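Side-chain contacts in endoglucanase A (Clostridium longisporum, PDB 6Q1I), which hydrolyses internal beta-1,4-glucosidic bonds of barley beta-glucan, lichenan and carboxymethylcellulose, also attacks xylan, and prefers the longer cellooligosaccharides: residues I74-G79 / K94-V99; D101-I104 / Y109-L112; E176-V181 / S215-D220; F221-P224 / N228-A231. All blocks are in the same frame, centred on the assembly; numbering follows the deposited sequence. Where two conformers were deposited one is given.

Contact 1 of 4, residues I74-G79 / K94-V99; sequences IPTTWG and KRVKEV
Thr76 OG1 donates to Ile74 O over 3.0 Å, reaching it from above the carbonyl plane, 54° out of it, while the methyl of the same threonine meets Val96 of the helix. The two branches of Thr76 thus do different work: with OG1 anti to the carbonyl carbon (chi1 -57°) the hydroxyl turns back to its own chain, and CG2 projects to meet Val96 CG2 tip to tip at 4.0 Å. That methyl also lies 3.3 Å above the ring plane of Trp78, offset toward the rim. Val96 fills the middle of the contact: its CG1 comes within 4.0 Å of Trp78 CH2 at an oblique slant to the indole. At the other end, Ile74 crosses Val99 at a slant; in the conformer given, Ile74 CD1 stands 4.1 Å from Val99 CG1. No hydrogen bond links the two segments; among the loop's polar groups, Trp78 NE1 is held by Asn113 O and the Trp78 backbone N by Glu117 OE2. All five touching residues are buried. The contact belongs to a TIM barrel of glycosyl hydrolase family 5, where residues 74-79 leave the C-terminal end of strand 71-74 and pack on helix 90-105. Leu112 of strand 109-113 touches both Thr76 and Val96, and helix 128-145 meets the Trp78 ring through Leu138 and Ile142.

Contact 2 of 4, residues D101-I104 / Y109-L112; sequences DYCI and YVIL
Val110 CG2 is the methyl on which both helix residues converge. Its tight side faces Cys103, whose CB stands only 3.3 Å from Val110 CG2, closer than usual van der Waals contact for two carbons. Cys103 touches it through the methylene rather than the sulfur: SG lies anti to the carbonyl carbon (chi1 -61°) and is not among the atoms that meet the valine. Ile104 makes the looser half. Its side chain crosses that of Val110 at about a right angle, CD1 reaching 3.7 Å from Val110 CG2 and CG1 remaining at 4.0 Å from the same methyl. A bend at chi2 (-71°) swings CD1 inward although the side chain of Ile104 does not set out toward the strand. Cys103 and Val110 are buried, whereas Ile104 is partly exposed, so the solvent side of the contact lies with the isoleucine. The pairing joins helix 90-105 to strand 109-113, the last two elements of a beta-alpha-beta unit that starts with strand 71-74. Ile72 and Ile61 also touch Cys103, and Leu153 of the next strand touches Val110. With no hydrogen bond or charge pair across these segments, helix and strand meet here through carbon atoms alone; their fit depends on shape and the burial of apolar surface, and the strand's backbone polar groups pair with the neighbouring strands of the barrel.

Contact 3 of 4, residues E176-V181 / S215-D220; sequences ESRDVV and STTMND
Arg178 NE donates to Asp220 OD2 at 2.7 Å, a nearly straight bond (N-H...O angle 173°) that is also a salt bridge joining helix 175-194 to Asp220, just past helix 215-219. The acceptor lies almost in the guanidinium plane, while the arginine reaches OD2 on its anti side, 22° out of the carboxylate plane. Only NE bonds the carboxylate directly; NH2 reaches OD2 through a water, so the pair is not a bidentate fork. Arg178 NH2 donates to that water at 3.0 Å, and the water donates in turn to Asp220 OD2 at 2.6 Å. OD2 therefore accepts twice, from NE and from the water; OD2 and the water both lie at the edge of the guanidinium, in its plane. The third nitrogen, NH1, is satisfied by Gly172 O, so each guanidinium nitrogen has a partner. The bend of the arginine chain at chi3 (-62°) folds the head back over Thr216, whose CG2 sits above the centre of one guanidinium face, 3.5 Å from Arg178 CZ, and gives that face apolar cover. Thr217 adds a lighter touch of CG2 on Arg178 CD at 4.2 Å; its hydroxyl pairs instead with Ser214 OG and Ser212 O. The Asp220 backbone carbonyl accepts from Asn182 ND2 on helix 175-194, a second polar tie between these parts of the barrel's outer layer. With two donors on Asp220 OD2, one of them from a positively charged arginine, the pair would be expected to favour an ionised aspartate.

Contact 4 of 4, residues F221-P224 / N228-A231; sequences FKVP and NVIA
With CG of Phe221 anti to the backbone N (chi1 -178°) and chi2 84° setting the turn of the ring, the phenyl group presents one face to Ala231 CB. This is a CH-pi contact in the TIM barrel, between the loop after helix 215-219 and strand 229-234, to which that loop leads. The methyl carbon stands 4.3 Å from the centroid of the Phe221 ring and 26° off its normal; its nearest ring atom is Phe221 CZ, at 3.9 Å. Further along the chain the packing becomes purely aliphatic. Val223 directs CG1 at the branch carbon of Val229, with 4.3 Å between Val223 CG1 and Val229 CB. Outside the two segments, Phe273 of helix 256-275 meets the Phe221 ring edge-to-face, and Met206 of the adjacent strand 204-208 touches both Phe221 and Pro224. Leu189 of helix 175-194 packs against Pro224 and Val229, so the apolar patch lies between the strands and the surrounding helices. The proline's own approach to the strand is its CD, which lies 4.4 Å from Val229 CG2.

The four contacts occupy two regions of one TIM-barrel domain, the family 5 catalytic part of a longer protein that also has a CBM2 carbohydrate-binding module. Contacts 1 and 2 share helix 90-105 and have centres 11 Å apart; they meet directly, with a probable hydrogen bond of 2.8 Å from Ile74 N to Ile111 O. Contacts 3 and 4, with centres 12 Å apart, adjoin in sequence at Asp220 and Phe221. Contacts 2 and 3 lie on opposite sides of the chain's centre, about 29 Å apart between centres. By similarity, positions 160 and 284 hold the proton donor and nucleophile, both altered to glutamine here; the Ile74 side chain is about 11 Å from that of Gln284, and Thr217's about 10 Å from that of Gln160.

Contact 1 of 4, residues I74-G79 / K94-V99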
loop_
_atom_site.group_PDB
_atom_site.type_symbol
_atom_site.label_atom_id
_atom_site.label_comp_id
_atom_site.label_asym_id
_atom_site.label_seq_id
_atom_site.Cartn_x
_atom_site.Cartn_y
_atom_site.Cartn_z
ATOM N N ILE A 74 -1.839 0.104 6.567
ATOM C CA ILE A 74 -0.926 0.624 7.586
ATOM C C ILE A 74 0.486 0.423 7.047
ATOM O O ILE A 74 1.145 -0.583 7.361
ATOM C CB ILE A 74 -1.134 -0.071 8.942
ATOM C CG1 ILE A 74 -2.595 0.058 9.386
ATOM C CG2 ILE A 74 -0.188 0.510 10.002
ATOM C CD1 ILE A 74 -2.923 -0.709 10.653
ATOM N N PRO A 75 0.993 1.336 6.227
ATOM C CA PRO A 75 2.364 1.185 5.730
ATOM C C PRO A 75 3.324 1.296 6.908
ATOM O O PRO A 75 3.190 2.189 7.746
ATOM C CB PRO A 75 2.502 2.334 4.728
ATOM C CG PRO A 75 1.544 3.384 5.234
ATOM C CD PRO A 75 0.376 2.600 5.783
ATOM N N THR A 76 4.258 0.352 7.001
ATOM C CA THR A 76 5.114 0.237 8.177
ATOM C C THR A 76 6.544 -0.020 7.736
ATOM O O THR A 76 6.802 -0.959 6.973
ATOM C CB THR A 76 4.626 -0.891 9.095
ATOM O OG1 THR A 76 3.265 -0.649 9.468
ATOM C CG2 THR A 76 5.459 -0.965 10.359
ATOM N N THR A 77 7.469 0.823 8.197
ATOM C CA THR A 77 8.897 0.676 7.910
ATOM C C THR A 77 9.567 0.048 9.125
ATOM O O THR A 77 9.458 0.573 10.241
ATOM C CB THR A 77 9.513 2.024 7.537
ATOM O OG1 THR A 77 8.910 2.466 6.311
ATOM C CG2 THR A 77 11.034 1.922 7.368
ATOM N N TRP A 78 10.215 -1.103 8.920
ATOM C CA TRP A 78 10.664 -1.951 10.018
ATOM C C TRP A 78 12.171 -1.953 10.244
ATOM O O TRP A 78 12.610 -2.238 11.362
ATOM C CB TRP A 78 10.232 -3.407 9.789
ATOM C CG TRP A 78 8.764 -3.640 9.629
ATOM C CD1 TRP A 78 8.062 -3.564 8.467
ATOM C CD2 TRP A 78 7.817 -4.021 10.641
ATOM N NE1 TRP A 78 6.748 -3.867 8.687
ATOM C CE2 TRP A 78 6.564 -4.137 10.015
ATOM C CE3 TRP A 78 7.902 -4.254 12.014
ATOM C CZ2 TRP A 78 5.411 -4.491 10.710
ATOM C CZ3 TRP A 78 6.759 -4.610 12.697
ATOM C CH2 TRP A 78 5.531 -4.720 12.052
ATOM N N GLY A 79 12.972 -1.681 9.214
ATOM C CA GLY A 79 14.400 -1.956 9.309
ATOM C C GLY A 79 15.097 -1.231 10.449
ATOM O O GLY A 79 16.007 -1.780 11.078
ATOM N N LYS A 94 4.608 -3.625 19.612
ATOM C CA LYS A 94 3.423 -3.318 20.412
ATOM C C LYS A 94 2.668 -2.105 19.865
ATOM O O LYS A 94 1.429 -2.086 19.864
ATOM C CB LYS A 94 3.848 -3.085 21.863
ATOM C CG LYS A 94 2.729 -2.842 22.847
ATOM C CD LYS A 94 3.255 -2.786 24.284
ATOM C CE LYS A 94 2.107 -2.768 25.283
ATOM N NZ LYS A 94 2.466 -3.446 26.556
ATOM N N ARG A 95 3.389 -1.080 19.401
ATOM C CA ARG A 95 2.715 0.103 18.866
ATOM C C ARG A 95 2.044 -0.198 17.530
ATOM O O ARG A 95 0.901 0.213 17.297
ATOM C CB ARG A 95 3.694 1.269 18.736
ATOM C CG ARG A 95 3.070 2.525 18.129
ATOM C CD ARG A 95 1.932 3.082 18.983
ATOM N NE ARG A 95 1.288 4.201 18.311
ATOM C CZ ARG A 95 0.056 4.628 18.551
ATOM N NH1 ARG A 95 -0.690 4.068 19.497
ATOM N NH2 ARG A 95 -0.425 5.627 17.824
ATOM N N VAL A 96 2.729 -0.915 16.638
ATOM C CA VAL A 96 2.102 -1.317 15.383
ATOM C C VAL A 96 0.830 -2.108 15.671
ATOM O O VAL A 96 -0.221 -1.868 15.069
ATOM C CB VAL A 96 3.082 -2.114 14.503
ATOM C CG1 VAL A 96 2.385 -2.588 13.238
ATOM C CG2 VAL A 96 4.332 -1.288 14.135
ATOM N N LYS A 97 0.910 -3.049 16.621
ATOM C CA LYS A 97 -0.251 -3.861 16.970
ATOM C C LYS A 97 -1.404 -3.007 17.486
ATOM O O LYS A 97 -2.567 -3.280 17.175
ATOM C CB LYS A 97 0.145 -4.920 18.001
ATOM C CG LYS A 97 -1.001 -5.795 18.444
ATOM C CD LYS A 97 -0.544 -6.985 19.260
ATOM C CE LYS A 97 0.009 -8.080 18.359
ATOM N NZ LYS A 97 0.276 -9.342 19.111
ATOM N N GLU A 98 -1.116 -1.989 18.301
ATOM C CA GLU A 98 -2.194 -1.144 18.806
ATOM C C GLU A 98 -2.911 -0.418 17.668
ATOM O O GLU A 98 -4.146 -0.314 17.668
ATOM C CB GLU A 98 -1.659 -0.166 19.855
ATOM C CG GLU A 98 -2.739 0.729 20.506
ATOM C CD GLU A 98 -3.591 0.048 21.595
ATOM O OE1 GLU A 98 -3.453 -1.163 21.836
ATOM O OE2 GLU A 98 -4.418 0.748 22.223
ATOM N N VAL A 99 -2.159 0.085 16.685
ATOM C CA VAL A 99 -2.786 0.771 15.555
ATOM C C VAL A 99 -3.570 -0.216 14.693
ATOM O O VAL A 99 -4.694 0.073 14.265
ATOM C CB VAL A 99 -1.728 1.545 14.745
ATOM C CG1 VAL A 99 -2.335 2.138 13.491
ATOM C CG2 VAL A 99 -1.105 2.638 15.607
#

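Contact 2 of 4, residues D101-I104 / Y109-L112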
loop_
_atom_site.group_PDB
_atom_site.type_symbol
_atom_site.label_atom_id
_atom_site.label_comp_id
_atom_site.label_asym_id
_atom_site.label_seq_id
_atom_site.Cartn_x
_atom_site.Cartn_y
_atom_site.Cartn_z
ATOM N N ASP A 101 -4.990 -2.821 15.873
ATOM C CA ASP A 101 -6.183 -3.113 16.669
ATOM C C ASP A 101 -7.252 -2.018 16.545
ATOM O O ASP A 101 -8.451 -2.328 16.547
ATOM C CB ASP A 101 -5.813 -3.338 18.140
ATOM C CG ASP A 101 -5.181 -4.708 18.401
ATOM O OD1 ASP A 101 -5.382 -5.646 17.606
ATOM O OD2 ASP A 101 -4.492 -4.857 19.429
ATOM N N TYR A 102 -6.854 -0.737 16.460
ATOM C CA TYR A 102 -7.848 0.311 16.224
ATOM C C TYR A 102 -8.690 -0.041 15.003
ATOM O O TYR A 102 -9.911 0.111 14.998
ATOM C CB TYR A 102 -7.200 1.678 15.954
ATOM C CG TYR A 102 -6.369 2.323 17.040
ATOM C CD1 TYR A 102 -6.494 1.984 18.377
ATOM C CD2 TYR A 102 -5.446 3.303 16.703
ATOM C CE1 TYR A 102 -5.700 2.606 19.344
ATOM C CE2 TYR A 102 -4.674 3.920 17.639
ATOM C CZ TYR A 102 -4.790 3.576 18.952
ATOM O OH TYR A 102 -3.972 4.220 19.848
ATOM N N CYS A 103 -8.016 -0.477 13.937
ATOM C CA CYS A 103 -8.664 -0.723 12.654
ATOM C C CYS A 103 -9.478 -2.006 12.676
ATOM O O CYS A 103 -10.624 -2.030 12.209
ATOM C CB CYS A 103 -7.593 -0.810 11.566
ATOM S SG CYS A 103 -6.589 0.688 11.347
ATOM N N ILE A 104 -8.897 -3.092 13.200
ATOM C CA ILE A 104 -9.606 -4.369 13.251
ATOM C C ILE A 104 -10.840 -4.247 14.130
ATOM O O ILE A 104 -11.910 -4.761 13.793
ATOM C CB ILE A 104 -8.674 -5.500 13.731
ATOM C CG1 ILE A 104 -7.525 -5.741 12.739
ATOM C CG2 ILE A 104 -9.465 -6.796 13.986
ATOM C CD1 ILE A 104 -7.909 -6.392 11.433
ATOM N N TYR A 109 -10.933 -4.122 6.936
ATOM C CA TYR A 109 -9.792 -4.875 6.425
ATOM C C TYR A 109 -8.542 -4.039 6.653
ATOM O O TYR A 109 -8.576 -2.809 6.548
ATOM C CB TYR A 109 -9.952 -5.191 4.925
ATOM C CG TYR A 109 -11.122 -6.102 4.683
ATOM C CD1 TYR A 109 -12.386 -5.589 4.440
ATOM C CD2 TYR A 109 -10.983 -7.478 4.780
ATOM C CE1 TYR A 109 -13.481 -6.420 4.288
ATOM C CE2 TYR A 109 -12.067 -8.316 4.623
ATOM C CZ TYR A 109 -13.315 -7.787 4.378
ATOM O OH TYR A 109 -14.394 -8.636 4.231
ATOM N N VAL A 110 -7.446 -4.700 6.998
ATOM C CA VAL A 110 -6.183 -4.034 7.281
ATOM C C VAL A 110 -5.109 -4.680 6.424
ATOM O O VAL A 110 -4.963 -5.905 6.429
ATOM C CB VAL A 110 -5.814 -4.144 8.770
ATOM C CG1 VAL A 110 -4.425 -3.597 9.011
ATOM C CG2 VAL A 110 -6.850 -3.413 9.600
ATOM N N ILE A 111 -4.348 -3.860 5.710
ATOM C CA ILE A 111 -3.163 -4.307 4.986
ATOM C C ILE A 111 -1.951 -3.838 5.778
ATOM O O ILE A 111 -1.744 -2.628 5.940
ATOM C CB ILE A 111 -3.111 -3.725 3.564
ATOM C CG1 ILE A 111 -4.323 -4.132 2.728
ATOM C CG2 ILE A 111 -1.803 -4.141 2.899
ATOM C CD1 ILE A 111 -4.518 -3.268 1.481
ATOM N N LEU A 112 -1.151 -4.785 6.266
ATOM C CA LEU A 112 0.084 -4.500 6.991
ATOM C C LEU A 112 1.249 -4.935 6.106
ATOM O O LEU A 112 1.334 -6.111 5.732
ATOM C CB LEU A 112 0.106 -5.269 8.312
ATOM C CG LEU A 112 1.337 -5.020 9.190
ATOM C CD1 LEU A 112 1.361 -3.560 9.691
ATOM C CD2 LEU A 112 1.380 -5.996 10.359
#

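Contact 3 of 4, residues E176-V181 / S215-D220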
loop_
_atom_site.group_PDB
_atom_site.type_symbol
_atom_site.label_atom_id
_atom_site.label_comp_id
_atom_site.label_asym_id
_atom_site.label_seq_id
_atom_site.Cartn_x
_atom_site.Cartn_y
_atom_site.Cartn_z
ATOM N N GLU A 176 17.086 -8.966 -14.331
ATOM C CA GLU A 176 17.668 -9.407 -13.068
ATOM C C GLU A 176 16.859 -8.903 -11.883
ATOM O O GLU A 176 16.497 -9.677 -10.988
ATOM C CB GLU A 176 19.110 -8.906 -12.962
ATOM C CG GLU A 176 19.678 -8.935 -11.540
ATOM C CD GLU A 176 21.102 -8.430 -11.454
ATOM O OE1 GLU A 176 21.619 -7.886 -12.455
ATOM O OE2 GLU A 176 21.706 -8.572 -10.374
ATOM N N SER A 177 16.576 -7.599 -11.846
ATOM C CA SER A 177 15.950 -7.044 -10.651
ATOM C C SER A 177 14.477 -7.439 -10.546
ATOM O O SER A 177 13.973 -7.622 -9.433
ATOM C CB SER A 177 16.157 -5.529 -10.580
ATOM O OG SER A 177 15.670 -4.850 -11.718
ATOM N N ARG A 178 13.778 -7.600 -11.677
ATOM C CA ARG A 178 12.412 -8.123 -11.617
ATOM C C ARG A 178 12.399 -9.571 -11.130
ATOM O O ARG A 178 11.523 -9.961 -10.348
ATOM C CB ARG A 178 11.694 -7.947 -12.957
ATOM C CG ARG A 178 11.491 -6.484 -13.348
ATOM C CD ARG A 178 10.628 -6.294 -14.605
ATOM N NE ARG A 178 11.207 -6.892 -15.805
ATOM C CZ ARG A 178 12.042 -6.280 -16.643
ATOM N NH1 ARG A 178 12.407 -5.019 -16.464
ATOM N NH2 ARG A 178 12.510 -6.936 -17.699
ATOM N N ASP A 179 13.379 -10.369 -11.551
ATOM C CA ASP A 179 13.532 -11.725 -11.028
ATOM C C ASP A 179 13.763 -11.702 -9.519
ATOM O O ASP A 179 13.099 -12.425 -8.768
ATOM C CB ASP A 179 14.697 -12.396 -11.762
ATOM C CG ASP A 179 14.906 -13.844 -11.368
ATOM O OD1 ASP A 179 13.924 -14.548 -11.067
ATOM O OD2 ASP A 179 16.078 -14.280 -11.388
ATOM N N VAL A 180 14.678 -10.848 -9.048
ATOM C CA VAL A 180 14.986 -10.835 -7.619
ATOM C C VAL A 180 13.793 -10.349 -6.795
ATOM O O VAL A 180 13.543 -10.865 -5.702
ATOM C CB VAL A 180 16.278 -10.059 -7.322
ATOM C CG1 VAL A 180 16.521 -9.955 -5.817
ATOM C CG2 VAL A 180 17.474 -10.742 -8.001
ATOM N N VAL A 181 13.020 -9.382 -7.300
ATOM C CA VAL A 181 11.806 -8.982 -6.586
ATOM C C VAL A 181 10.877 -10.179 -6.404
ATOM O O VAL A 181 10.325 -10.396 -5.324
ATOM C CB VAL A 181 11.105 -7.803 -7.286
ATOM C CG1 VAL A 181 9.695 -7.607 -6.711
ATOM C CG2 VAL A 181 11.920 -6.541 -7.124
ATOM N N SER A 215 3.214 -2.664 -18.384
ATOM C CA SER A 215 3.179 -3.993 -18.980
ATOM C C SER A 215 4.426 -4.795 -18.625
ATOM O O SER A 215 4.329 -5.981 -18.299
ATOM C CB SER A 215 2.982 -3.892 -20.494
ATOM O OG SER A 215 4.048 -3.215 -21.121
ATOM N N THR A 216 5.603 -4.168 -18.655
ATOM C CA THR A 216 6.832 -4.920 -18.405
ATOM C C THR A 216 6.852 -5.491 -16.993
ATOM O O THR A 216 7.199 -6.661 -16.785
ATOM C CB THR A 216 8.055 -4.036 -18.646
ATOM O OG1 THR A 216 8.129 -3.690 -20.034
ATOM C CG2 THR A 216 9.336 -4.763 -18.260
ATOM N N THR A 217 6.490 -4.675 -16.002
ATOM C CA THR A 217 6.562 -5.137 -14.620
ATOM C C THR A 217 5.418 -6.088 -14.280
ATOM O O THR A 217 5.636 -7.086 -13.586
ATOM C CB THR A 217 6.613 -3.944 -13.665
ATOM O OG1 THR A 217 5.518 -3.069 -13.932
ATOM C CG2 THR A 217 7.923 -3.169 -13.861
ATOM N N MET A 218 4.207 -5.824 -14.778
ATOM C CA MET A 218 3.120 -6.778 -14.588
ATOM C C MET A 218 3.451 -8.113 -15.233
ATOM O O MET A 218 3.222 -9.176 -14.645
ATOM C CB MET A 218 1.828 -6.263 -15.214
ATOM C CG MET A 218 1.080 -5.231 -14.453
ATOM S SD MET A 218 -0.651 -5.266 -14.993
ATOM C CE MET A 218 -0.490 -4.738 -16.688
ATOM N N ASN A 219 3.921 -8.082 -16.478
ATOM C CA ASN A 219 4.117 -9.333 -17.193
ATOM C C ASN A 219 5.114 -10.230 -16.486
ATOM O O ASN A 219 4.942 -11.456 -16.495
ATOM C CB ASN A 219 4.543 -9.079 -18.632
ATOM C CG ASN A 219 3.411 -8.550 -19.489
ATOM O OD1 ASN A 219 2.239 -8.619 -19.114
ATOM N ND2 ASN A 219 3.758 -8.033 -20.656
ATOM N N ASP A 220 6.135 -9.655 -15.847
ATOM C CA ASP A 220 7.158 -10.452 -15.179
ATOM C C ASP A 220 6.774 -10.861 -13.760
ATOM O O ASP A 220 7.543 -11.576 -13.116
ATOM C CB ASP A 220 8.511 -9.728 -15.177
ATOM C CG ASP A 220 9.353 -10.038 -16.406
ATOM O OD1 ASP A 220 8.959 -10.902 -17.218
ATOM O OD2 ASP A 220 10.424 -9.420 -16.550
HETATM O O HOH W 1 12.476 -9.955 -18.104
#

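Contact 4 of 4, residues F221-P224 / N228-A231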
loop_
_atom_site.group_PDB
_atom_site.type_symbol
_atom_site.label_atom_id
_atom_site.label_comp_id
_atom_site.label_asym_id
_atom_site.label_seq_id
_atom_site.Cartn_x
_atom_site.Cartn_y
_atom_site.Cartn_z
ATOM N N PHE A 221 5.605 -10.458 -13.274
ATOM C CA PHE A 221 5.150 -10.870 -11.954
ATOM C C PHE A 221 4.971 -12.380 -11.914
ATOM O O PHE A 221 4.269 -12.955 -12.750
ATOM C CB PHE A 221 3.814 -10.185 -11.658
ATOM C CG PHE A 221 3.249 -10.479 -10.291
ATOM C CD1 PHE A 221 3.656 -9.758 -9.190
ATOM C CD2 PHE A 221 2.278 -11.452 -10.115
ATOM C CE1 PHE A 221 3.123 -10.016 -7.935
ATOM C CE2 PHE A 221 1.742 -11.705 -8.871
ATOM C CZ PHE A 221 2.160 -10.986 -7.784
ATOM N N LYS A 222 5.571 -13.025 -10.919
ATOM C CA LYS A 222 5.482 -14.470 -10.766
ATOM C C LYS A 222 4.684 -14.802 -9.515
ATOM O O LYS A 222 5.000 -14.315 -8.428
ATOM C CB LYS A 222 6.871 -15.113 -10.686
ATOM C CG LYS A 222 6.837 -16.636 -10.716
ATOM C CD LYS A 222 8.226 -17.232 -10.788
ATOM C CE LYS A 222 8.166 -18.758 -10.826
ATOM N NZ LYS A 222 9.514 -19.391 -10.699
ATOM N N VAL A 223 3.669 -15.644 -9.674
ATOM C CA VAL A 223 2.850 -16.114 -8.559
ATOM C C VAL A 223 3.508 -17.370 -7.997
ATOM O O VAL A 223 3.658 -18.357 -8.734
ATOM C CB VAL A 223 1.420 -16.418 -9.024
ATOM C CG1 VAL A 223 0.548 -16.857 -7.848
ATOM C CG2 VAL A 223 0.810 -15.209 -9.735
ATOM N N PRO A 224 3.914 -17.383 -6.726
ATOM C CA PRO A 224 4.392 -18.631 -6.112
ATOM C C PRO A 224 3.306 -19.700 -6.095
ATOM O O PRO A 224 2.127 -19.436 -6.332
ATOM C CB PRO A 224 4.757 -18.213 -4.682
ATOM C CG PRO A 224 4.925 -16.733 -4.734
ATOM C CD PRO A 224 3.970 -16.249 -5.784
ATOM N N ASN A 228 -3.417 -18.311 -2.070
ATOM C CA ASN A 228 -3.992 -17.093 -1.482
ATOM C C ASN A 228 -3.069 -15.889 -1.625
ATOM O O ASN A 228 -2.836 -15.130 -0.680
ATOM C CB ASN A 228 -4.396 -17.342 -0.042
ATOM C CG ASN A 228 -5.532 -18.301 0.048
ATOM O OD1 ASN A 228 -6.621 -18.019 -0.452
ATOM N ND2 ASN A 228 -5.272 -19.481 0.598
ATOM N N VAL A 229 -2.596 -15.669 -2.842
ATOM C CA VAL A 229 -1.774 -14.520 -3.210
ATOM C C VAL A 229 -2.637 -13.476 -3.905
ATOM O O VAL A 229 -3.557 -13.804 -4.668
ATOM C CB VAL A 229 -0.613 -14.964 -4.123
ATOM C CG1 VAL A 229 0.106 -13.761 -4.749
ATOM C CG2 VAL A 229 0.357 -15.845 -3.334
ATOM N N ILE A 230 -2.314 -12.204 -3.658
ATOM C CA ILE A 230 -2.912 -11.057 -4.323
ATOM C C ILE A 230 -1.777 -10.229 -4.915
ATOM O O ILE A 230 -0.771 -9.983 -4.243
ATOM C CB ILE A 230 -3.683 -10.195 -3.297
ATOM C CG1 ILE A 230 -4.776 -10.991 -2.579
ATOM C CG2 ILE A 230 -4.265 -8.944 -3.976
ATOM C CD1 ILE A 230 -5.337 -10.284 -1.342
ATOM N N ALA A 231 -1.929 -9.785 -6.160
ATOM C CA ALA A 231 -0.965 -8.852 -6.733
ATOM C C ALA A 231 -1.219 -7.436 -6.215
ATOM O O ALA A 231 -2.370 -7.004 -6.106
ATOM C CB ALA A 231 -1.082 -8.860 -8.255
#